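Local coordinates for stringent starvation protein B (Caulobacter vibrioides, PDB 2QAS) that probably acts as a dimeric adaptor that binds ssrA-tagged proteins and delivers them to ClpX for degradation, at residues A[43-48]-A[113-118]; A[47-52]-A[72-77]. One frame throughout, in Å; residues are numbered along the deposited sequence.

Contact 1. Residues A[43-48]-A[113-118]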
ATOM      1  N   GLU A  43      17.185 -16.815   0.939  1.00 76.63           N
ATOM      2  CA  GLU A  43      17.126 -17.672  -0.244  1.00 77.31           C
ATOM      3  C   GLU A  43      15.945 -18.637  -0.180  1.00 73.52           C
ATOM      4  O   GLU A  43      15.508 -19.028   0.902  1.00 74.42           O
ATOM      5  CB  GLU A  43      18.435 -18.449  -0.412  1.00 81.48           C
ATOM      6  CG  GLU A  43      19.016 -19.013   0.880  1.00 89.28           C
ATOM      7  CD  GLU A  43      19.774 -17.967   1.686  1.00 93.54           C
ATOM      8  OE1 GLU A  43      20.615 -17.262   1.079  1.00 95.59           O
ATOM      9  OE2 GLU A  43      19.542 -17.854   2.917  1.00 95.27           O
ATOM     10  N   PRO A  44      15.419 -19.044  -1.345  1.00 69.93           N
ATOM     11  CA  PRO A  44      15.833 -18.685  -2.709  1.00 67.16           C
ATOM     12  C   PRO A  44      15.244 -17.393  -3.277  1.00 64.31           C
ATOM     13  O   PRO A  44      15.245 -17.194  -4.490  1.00 64.36           O
ATOM     14  CB  PRO A  44      15.382 -19.893  -3.515  1.00 67.23           C
ATOM     15  CG  PRO A  44      14.059 -20.199  -2.870  1.00 66.43           C
ATOM     16  CD  PRO A  44      14.390 -20.102  -1.383  1.00 68.36           C
ATOM     17  N   HIS A  45      14.736 -16.517  -2.417  1.00 61.94           N
ATOM     18  CA  HIS A  45      14.139 -15.270  -2.890  1.00 58.78           C
ATOM     19  C   HIS A  45      15.117 -14.326  -3.585  1.00 56.03           C
ATOM     20  O   HIS A  45      16.227 -14.098  -3.109  1.00 54.95           O
ATOM     21  CB  HIS A  45      13.475 -14.528  -1.726  1.00 59.16           C
ATOM     22  CG  HIS A  45      12.263 -15.216  -1.183  1.00 59.86           C
ATOM     23  ND1 HIS A  45      11.033 -15.157  -1.802  1.00 60.87           N
ATOM     24  CD2 HIS A  45      12.094 -15.990  -0.084  1.00 59.96           C
ATOM     25  CE1 HIS A  45      10.158 -15.863  -1.109  1.00 59.69           C
ATOM     26  NE2 HIS A  45      10.777 -16.379  -0.062  1.00 61.90           N
ATOM     27  N   HIS A  46      14.692 -13.808  -4.732  1.00 54.31           N
ATOM     28  CA  HIS A  46      15.462 -12.842  -5.500  1.00 54.13           C
ATOM     29  C   HIS A  46      14.461 -11.957  -6.232  1.00 53.67           C
ATOM     30  O   HIS A  46      13.317 -12.366  -6.449  1.00 52.55           O
ATOM     31  CB  HIS A  46      16.442 -13.518  -6.470  1.00 56.25           C
ATOM     32  CG  HIS A  46      15.822 -14.527  -7.382  1.00 57.72           C
ATOM     33  ND1 HIS A  46      15.311 -15.726  -6.929  1.00 57.09           N
ATOM     34  CD2 HIS A  46      15.671 -14.536  -8.727  1.00 58.29           C
ATOM     35  CE1 HIS A  46      14.871 -16.429  -7.957  1.00 57.65           C
ATOM     36  NE2 HIS A  46      15.078 -15.730  -9.060  1.00 59.78           N
ATOM     37  N   LEU A  47      14.875 -10.752  -6.618  1.00 52.08           N
ATOM     38  CA  LEU A  47      13.932  -9.837  -7.253  1.00 51.75           C
ATOM     39  C   LEU A  47      14.233  -9.351  -8.658  1.00 50.51           C
ATOM     40  O   LEU A  47      15.378  -9.183  -9.040  1.00 51.08           O
ATOM     41  CB  LEU A  47      13.733  -8.606  -6.351  1.00 50.87           C
ATOM     42  CG  LEU A  47      13.642  -8.864  -4.837  1.00 51.70           C
ATOM     43  CD1 LEU A  47      13.485  -7.553  -4.095  1.00 50.73           C
ATOM     44  CD2 LEU A  47      12.471  -9.784  -4.525  1.00 52.38           C
ATOM     45  N   TYR A  48      13.166  -9.122  -9.414  1.00 50.53           N
ATOM     46  CA  TYR A  48      13.258  -8.583 -10.757  1.00 49.80           C
ATOM     47  C   TYR A  48      12.507  -7.261 -10.690  1.00 51.36           C
ATOM     48  O   TYR A  48      11.305  -7.236 -10.437  1.00 52.38           O
ATOM     49  CB  TYR A  48      12.595  -9.501 -11.779  1.00 48.85           C
ATOM     50  CG  TYR A  48      13.456 -10.667 -12.201  1.00 52.05           C
ATOM     51  CD1 TYR A  48      13.620 -11.783 -11.381  1.00 51.81           C
ATOM     52  CD2 TYR A  48      14.152 -10.631 -13.414  1.00 56.06           C
ATOM     53  CE1 TYR A  48      14.457 -12.836 -11.748  1.00 53.69           C
ATOM     54  CE2 TYR A  48      14.992 -11.678 -13.796  1.00 57.25           C
ATOM     55  CZ  TYR A  48      15.142 -12.777 -12.959  1.00 58.19           C
ATOM     56  OH  TYR A  48      15.985 -13.804 -13.343  1.00 59.22           O
ATOM     57  N   PHE A 113       7.245  -5.786 -10.734  1.00 59.29           N
ATOM     58  CA  PHE A 113       7.952  -6.424  -9.633  1.00 58.86           C
ATOM     59  C   PHE A 113       7.683  -7.916  -9.713  1.00 57.19           C
ATOM     60  O   PHE A 113       6.536  -8.321  -9.886  1.00 56.57           O
ATOM     61  CB  PHE A 113       7.444  -5.908  -8.291  1.00 60.50           C
ATOM     62  CG  PHE A 113       8.197  -6.456  -7.117  1.00 63.15           C
ATOM     63  CD1 PHE A 113       9.476  -5.984  -6.814  1.00 62.45           C
ATOM     64  CD2 PHE A 113       7.646  -7.468  -6.330  1.00 64.00           C
ATOM     65  CE1 PHE A 113      10.200  -6.515  -5.744  1.00 63.76           C
ATOM     66  CE2 PHE A 113       8.358  -8.011  -5.256  1.00 63.75           C
ATOM     67  CZ  PHE A 113       9.641  -7.532  -4.963  1.00 65.31           C
ATOM     68  N   TYR A 114       8.723  -8.732  -9.577  1.00 56.03           N
ATOM     69  CA  TYR A 114       8.554 -10.175  -9.669  1.00 55.41           C
ATOM     70  C   TYR A 114       9.600 -10.965  -8.883  1.00 54.58           C
ATOM     71  O   TYR A 114      10.794 -10.701  -8.988  1.00 54.85           O
ATOM     72  CB  TYR A 114       8.593 -10.602 -11.151  1.00 56.82           C
ATOM     73  CG  TYR A 114       8.265 -12.064 -11.387  1.00 57.89           C
ATOM     74  CD1 TYR A 114       7.042 -12.593 -10.980  1.00 58.72           C
ATOM     75  CD2 TYR A 114       9.191 -12.930 -11.981  1.00 60.43           C
ATOM     76  CE1 TYR A 114       6.738 -13.947 -11.151  1.00 62.09           C
ATOM     77  CE2 TYR A 114       8.899 -14.304 -12.157  1.00 60.83           C
ATOM     78  CZ  TYR A 114       7.668 -14.799 -11.738  1.00 62.75           C
ATOM     79  OH  TYR A 114       7.350 -16.134 -11.892  1.00 64.40           O
ATOM     80  N   ASP A 115       9.140 -11.924  -8.084  1.00 53.94           N
ATOM     81  CA  ASP A 115      10.027 -12.791  -7.316  1.00 55.32           C
ATOM     82  C   ASP A 115       9.717 -14.211  -7.780  1.00 57.75           C
ATOM     83  O   ASP A 115       8.791 -14.840  -7.282  1.00 60.67           O
ATOM     84  CB  ASP A 115       9.754 -12.693  -5.815  1.00 52.03           C
ATOM     85  CG  ASP A 115      10.681 -13.588  -4.992  1.00 54.52           C
ATOM     86  OD1 ASP A 115      11.265 -14.547  -5.552  1.00 57.81           O
ATOM     87  OD2 ASP A 115      10.826 -13.347  -3.775  1.00 52.81           O
ATOM     88  N   PRO A 116      10.488 -14.728  -8.745  1.00 59.21           N
ATOM     89  CA  PRO A 116      10.334 -16.073  -9.316  1.00 60.63           C
ATOM     90  C   PRO A 116      10.152 -17.226  -8.327  1.00 61.54           C
ATOM     91  O   PRO A 116       9.501 -18.213  -8.652  1.00 61.70           O
ATOM     92  CB  PRO A 116      11.612 -16.243 -10.140  1.00 59.22           C
ATOM     93  CG  PRO A 116      11.877 -14.871 -10.615  1.00 60.22           C
ATOM     94  CD  PRO A 116      11.622 -14.029  -9.375  1.00 60.58           C
ATOM     95  N   SER A 117      10.732 -17.103  -7.134  1.00 63.26           N
ATOM     96  CA  SER A 117      10.667 -18.155  -6.116  1.00 64.88           C
ATOM     97  C   SER A 117       9.282 -18.556  -5.625  1.00 66.54           C
ATOM     98  O   SER A 117       9.024 -19.739  -5.355  1.00 66.39           O
ATOM     99  CB  SER A 117      11.526 -17.772  -4.912  1.00 65.30           C
ATOM    100  OG  SER A 117      12.894 -18.010  -5.188  1.00 67.16           O
ATOM    101  N   VAL A 118       8.405 -17.566  -5.488  1.00 65.81           N
ATOM    102  CA  VAL A 118       7.043 -17.799  -5.024  1.00 65.52           C
ATOM    103  C   VAL A 118       6.089 -17.231  -6.064  1.00 67.17           C
ATOM    104  O   VAL A 118       4.909 -17.032  -5.806  1.00 68.12           O
ATOM    105  CB  VAL A 118       6.797 -17.119  -3.651  1.00 64.25           C
ATOM    106  CG1 VAL A 118       7.634 -17.801  -2.577  1.00 62.16           C
ATOM    107  CG2 VAL A 118       7.166 -15.634  -3.722  1.00 63.97           C
TER

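Contact 2. Residues A[47-52]-A[72-77]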
ATOM      1  N   LEU A  47      14.875 -10.752  -6.618  1.00 52.08           N
ATOM      2  CA  LEU A  47      13.932  -9.837  -7.253  1.00 51.75           C
ATOM      3  C   LEU A  47      14.233  -9.351  -8.658  1.00 50.51           C
ATOM      4  O   LEU A  47      15.378  -9.183  -9.040  1.00 51.08           O
ATOM      5  CB  LEU A  47      13.733  -8.606  -6.351  1.00 50.87           C
ATOM      6  CG  LEU A  47      13.642  -8.864  -4.837  1.00 51.70           C
ATOM      7  CD1 LEU A  47      13.485  -7.553  -4.095  1.00 50.73           C
ATOM      8  CD2 LEU A  47      12.471  -9.784  -4.525  1.00 52.38           C
ATOM      9  N   TYR A  48      13.166  -9.122  -9.414  1.00 50.53           N
ATOM     10  CA  TYR A  48      13.258  -8.583 -10.757  1.00 49.80           C
ATOM     11  C   TYR A  48      12.507  -7.261 -10.690  1.00 51.36           C
ATOM     12  O   TYR A  48      11.305  -7.236 -10.437  1.00 52.38           O
ATOM     13  CB  TYR A  48      12.595  -9.501 -11.779  1.00 48.85           C
ATOM     14  CG  TYR A  48      13.456 -10.667 -12.201  1.00 52.05           C
ATOM     15  CD1 TYR A  48      13.620 -11.783 -11.381  1.00 51.81           C
ATOM     16  CD2 TYR A  48      14.152 -10.631 -13.414  1.00 56.06           C
ATOM     17  CE1 TYR A  48      14.457 -12.836 -11.748  1.00 53.69           C
ATOM     18  CE2 TYR A  48      14.992 -11.678 -13.796  1.00 57.25           C
ATOM     19  CZ  TYR A  48      15.142 -12.777 -12.959  1.00 58.19           C
ATOM     20  OH  TYR A  48      15.985 -13.804 -13.343  1.00 59.22           O
ATOM     21  N   ILE A  49      13.225  -6.164 -10.886  1.00 50.32           N
ATOM     22  CA  ILE A  49      12.629  -4.842 -10.845  1.00 52.42           C
ATOM     23  C   ILE A  49      12.654  -4.236 -12.240  1.00 53.72           C
ATOM     24  O   ILE A  49      13.706  -4.190 -12.878  1.00 53.06           O
ATOM     25  CB  ILE A  49      13.432  -3.882  -9.930  1.00 54.90           C
ATOM     26  CG1 ILE A  49      13.659  -4.509  -8.558  1.00 54.09           C
ATOM     27  CG2 ILE A  49      12.711  -2.558  -9.812  1.00 54.11           C
ATOM     28  CD1 ILE A  49      12.409  -4.817  -7.847  1.00 56.90           C
ATOM     29  N   THR A  50      11.509  -3.767 -12.723  1.00 54.47           N
ATOM     30  CA  THR A  50      11.483  -3.144 -14.037  1.00 55.53           C
ATOM     31  C   THR A  50      11.082  -1.692 -13.852  1.00 55.40           C
ATOM     32  O   THR A  50      10.150  -1.399 -13.115  1.00 56.50           O
ATOM     33  CB  THR A  50      10.483  -3.840 -14.972  1.00 57.00           C
ATOM     34  OG1 THR A  50      10.747  -5.250 -14.992  1.00 57.76           O
ATOM     35  CG2 THR A  50      10.616  -3.292 -16.382  1.00 56.03           C
ATOM     36  N   PHE A  51      11.792  -0.781 -14.505  1.00 57.10           N
ATOM     37  CA  PHE A  51      11.489   0.641 -14.380  1.00 59.35           C
ATOM     38  C   PHE A  51      11.665   1.447 -15.664  1.00 62.37           C
ATOM     39  O   PHE A  51      12.347   1.027 -16.608  1.00 61.81           O
ATOM     40  CB  PHE A  51      12.364   1.277 -13.308  1.00 58.25           C
ATOM     41  CG  PHE A  51      13.831   1.256 -13.638  1.00 57.64           C
ATOM     42  CD1 PHE A  51      14.577   0.093 -13.479  1.00 54.97           C
ATOM     43  CD2 PHE A  51      14.464   2.401 -14.115  1.00 56.27           C
ATOM     44  CE1 PHE A  51      15.932   0.069 -13.789  1.00 58.83           C
ATOM     45  CE2 PHE A  51      15.819   2.395 -14.430  1.00 57.47           C
ATOM     46  CZ  PHE A  51      16.560   1.227 -14.267  1.00 58.14           C
ATOM     47  N   LYS A  52      11.061   2.628 -15.664  1.00 64.96           N
ATOM     48  CA  LYS A  52      11.122   3.539 -16.796  1.00 67.92           C
ATOM     49  C   LYS A  52      12.416   4.332 -16.679  1.00 67.47           C
ATOM     50  O   LYS A  52      12.592   5.101 -15.743  1.00 67.69           O
ATOM     51  CB  LYS A  52       9.917   4.489 -16.766  1.00 72.01           C
ATOM     52  CG  LYS A  52       9.526   5.055 -18.124  1.00 77.33           C
ATOM     53  CD  LYS A  52       8.865   3.989 -19.005  1.00 81.90           C
ATOM     54  CE  LYS A  52       8.692   4.477 -20.445  1.00 84.09           C
ATOM     55  NZ  LYS A  52       8.016   5.808 -20.505  1.00 85.42           N
ATOM     56  N   MET A  72      13.729  -0.938 -18.395  1.00 70.58           N
ATOM     57  CA  MET A  72      14.961  -1.615 -18.018  1.00 65.94           C
ATOM     58  C   MET A  72      14.685  -2.494 -16.822  1.00 62.19           C
ATOM     59  O   MET A  72      14.130  -2.038 -15.827  1.00 61.57           O
ATOM     60  CB  MET A  72      16.085  -0.631 -17.666  1.00 64.91           C
ATOM     61  CG  MET A  72      17.411  -1.336 -17.376  1.00 66.54           C
ATOM     62  SD  MET A  72      18.853  -0.268 -17.033  1.00 69.27           S
ATOM     63  CE  MET A  72      19.697  -1.250 -15.852  1.00 68.65           C
ATOM     64  N   THR A  73      15.059  -3.761 -16.929  1.00 58.36           N
ATOM     65  CA  THR A  73      14.872  -4.691 -15.833  1.00 55.90           C
ATOM     66  C   THR A  73      16.222  -4.996 -15.207  1.00 54.06           C
ATOM     67  O   THR A  73      17.241  -5.065 -15.900  1.00 53.60           O
ATOM     68  CB  THR A  73      14.242  -6.018 -16.310  1.00 55.53           C
ATOM     69  OG1 THR A  73      12.931  -5.760 -16.826  1.00 59.30           O
ATOM     70  CG2 THR A  73      14.131  -7.014 -15.158  1.00 52.63           C
ATOM     71  N   ILE A  74      16.234  -5.141 -13.890  1.00 51.49           N
ATOM     72  CA  ILE A  74      17.453  -5.492 -13.187  1.00 49.37           C
ATOM     73  C   ILE A  74      17.078  -6.626 -12.271  1.00 46.89           C
ATOM     74  O   ILE A  74      15.938  -6.720 -11.832  1.00 46.58           O
ATOM     75  CB  ILE A  74      18.046  -4.307 -12.356  1.00 49.61           C
ATOM     76  CG1 ILE A  74      17.087  -3.882 -11.249  1.00 50.04           C
ATOM     77  CG2 ILE A  74      18.370  -3.140 -13.273  1.00 47.66           C
ATOM     78  CD1 ILE A  74      17.575  -2.664 -10.497  1.00 52.01           C
ATOM     79  N   VAL A  75      18.026  -7.508 -12.001  1.00 45.07           N
ATOM     80  CA  VAL A  75      17.761  -8.629 -11.130  1.00 42.91           C
ATOM     81  C   VAL A  75      18.657  -8.477  -9.908  1.00 44.49           C
ATOM     82  O   VAL A  75      19.841  -8.121 -10.033  1.00 43.72           O
ATOM     83  CB  VAL A  75      18.030  -9.974 -11.860  1.00 44.73           C
ATOM     84  CG1 VAL A  75      19.460 -10.020 -12.381  1.00 44.29           C
ATOM     85  CG2 VAL A  75      17.759 -11.138 -10.930  1.00 43.87           C
ATOM     86  N   LEU A  76      18.069  -8.699  -8.732  1.00 43.33           N
ATOM     87  CA  LEU A  76      18.786  -8.607  -7.467  1.00 44.53           C
ATOM     88  C   LEU A  76      18.840 -10.014  -6.908  1.00 46.31           C
ATOM     89  O   LEU A  76      17.891 -10.490  -6.293  1.00 46.57           O
ATOM     90  CB  LEU A  76      18.047  -7.673  -6.505  1.00 44.04           C
ATOM     91  CG  LEU A  76      17.919  -6.227  -6.993  1.00 42.05           C
ATOM     92  CD1 LEU A  76      17.147  -5.413  -5.980  1.00 40.28           C
ATOM     93  CD2 LEU A  76      19.308  -5.640  -7.224  1.00 36.81           C
ATOM     94  N   GLN A  77      19.960 -10.687  -7.137  1.00 48.92           N
ATOM     95  CA  GLN A  77      20.108 -12.061  -6.696  1.00 50.88           C
ATOM     96  C   GLN A  77      21.554 -12.378  -6.340  1.00 52.44           C
ATOM     97  O   GLN A  77      21.928 -12.370  -5.163  1.00 50.24           O
ATOM     98  CB  GLN A  77      19.601 -12.987  -7.811  1.00 52.17           C
ATOM     99  CG  GLN A  77      19.719 -14.492  -7.576  1.00 56.56           C
ATOM    100  CD  GLN A  77      19.008 -15.316  -8.673  1.00 59.29           C
ATOM    101  OE1 GLN A  77      19.183 -15.074  -9.873  1.00 59.53           O
ATOM    102  NE2 GLN A  77      18.211 -16.291  -8.253  1.00 58.25           N
TER

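Contact 1. Residues A[43-48]-A[113-118]
Pro116 lies over one face of the His46 imidazole, its CD 4.2 Å from the centroid of that ring in a CH-pi contact. The same pyrrolidine reaches the Tyr48 ring, where Pro116 CG sits 3.5 Å from Tyr48 CE1, so a compact, rigid proline suits a place touching two aromatic groups. At the edges of these rings lie polar atoms: Tyr114 O in the plane of the Tyr48 ring, and Pro44 O in that of His46, which donates to it from His46 ND1 at 2.8 Å. Pro44 O also accepts from Ser117 OG at 2.6 Å, the hydroxyl standing above the carbonyl plane and the imidazole nitrogen lying in it.

The His45 ring meets Asp115 edge-on. Asp115 CG stands anti to the backbone N (chi1 -180°), and His45 ND1 donates to the syn side of Asp115 OD2 at 2.7 Å, ring and carboxylate planes 79° apart. Asp115 OD1 accepts from Ser117 N at 3.1 Å, forming an Asx turn where the chain leaves the strand. Tyr48 N donates to Tyr114 O at 2.9 Å, and Tyr114 N returns the bond, while both Leu47 methyls meet Phe113 CE1 and CZ.

Tyr16 OH of the second subunit also hydrogen-bonds to Asp115 OD2. Imidazole and phenol thus meet OD2 and a backbone N-H meets OD1, surroundings that probably favour the ionised carboxylate and tie this turn to the dimer interface.

Contact 2. Residues A[47-52]-A[72-77]
Met72 lies alongside Phe51, the two side chains pointing the same way from neighbouring antiparallel strands. Its CB sits over the face of the Phe51 ring, 4.2 Å from the centroid, in a CH-pi contact. With CG anti to the backbone N (chi1 -176°), the next carbon runs on past Phe51 CE1 and CZ. Met72 SD then comes 3.9 Å from Phe51 CZ and views the ring obliquely, a Met-aromatic contact. Beyond the sulfur the chain bends, and the side chain also packs on Phe96 and on an apolar side chain of the bound peptide; a long, flexible methionine suits such a double task.

Ile74 shares this face, with its CG1 3.9 Å from Ile49 CB. On the other face Val75 CG2 lies above the Tyr48 ring, 3.9 Å from its centroid and offset toward the rim. Farther along, Thr50 OG1 and Thr73 OG1 share a hydrogen bond of 2.9 Å, small beta-branched residues putting hydroxyls together across a non-hydrogen-bonded pair.

Backbone bonds run in both directions at Leu47 with Leu76, Ile49 with Ile74 and Phe51 with Met72; Ile49 N to Ile74 O measures 2.9 Å. Strand 71-76 spends these inward groups on strand 47-52, whereas Thr73 and Val75 offer backbone groups to the peptide. The pairing therefore presents an outer strand edge for peptide recognition, consistent with an adaptor that captures degradation tags.

Overall arrangement
Strand 47-52 is common to both contacts, whose centres lie 11 Å apart. In the antiparallel sheet it runs between strand 110-115, its partner in contact 1, and strand 71-76, its partner in contact 2. Along the chain the shared strand comes first, then 71-76, and 110-115 only after the separate three-stranded sheet. Leu47 and Tyr48 belong to both contacts, which also touch directly where the Phe113 ring packs on Ile49. Contact 1, lined by helix 16-35 and the second subunit, faces the dimer interface, while contact 2 borders the bound peptide. The shared strand thus lies between a surface used in dimerisation and the strand that borders the peptide, so both are built on one sheet.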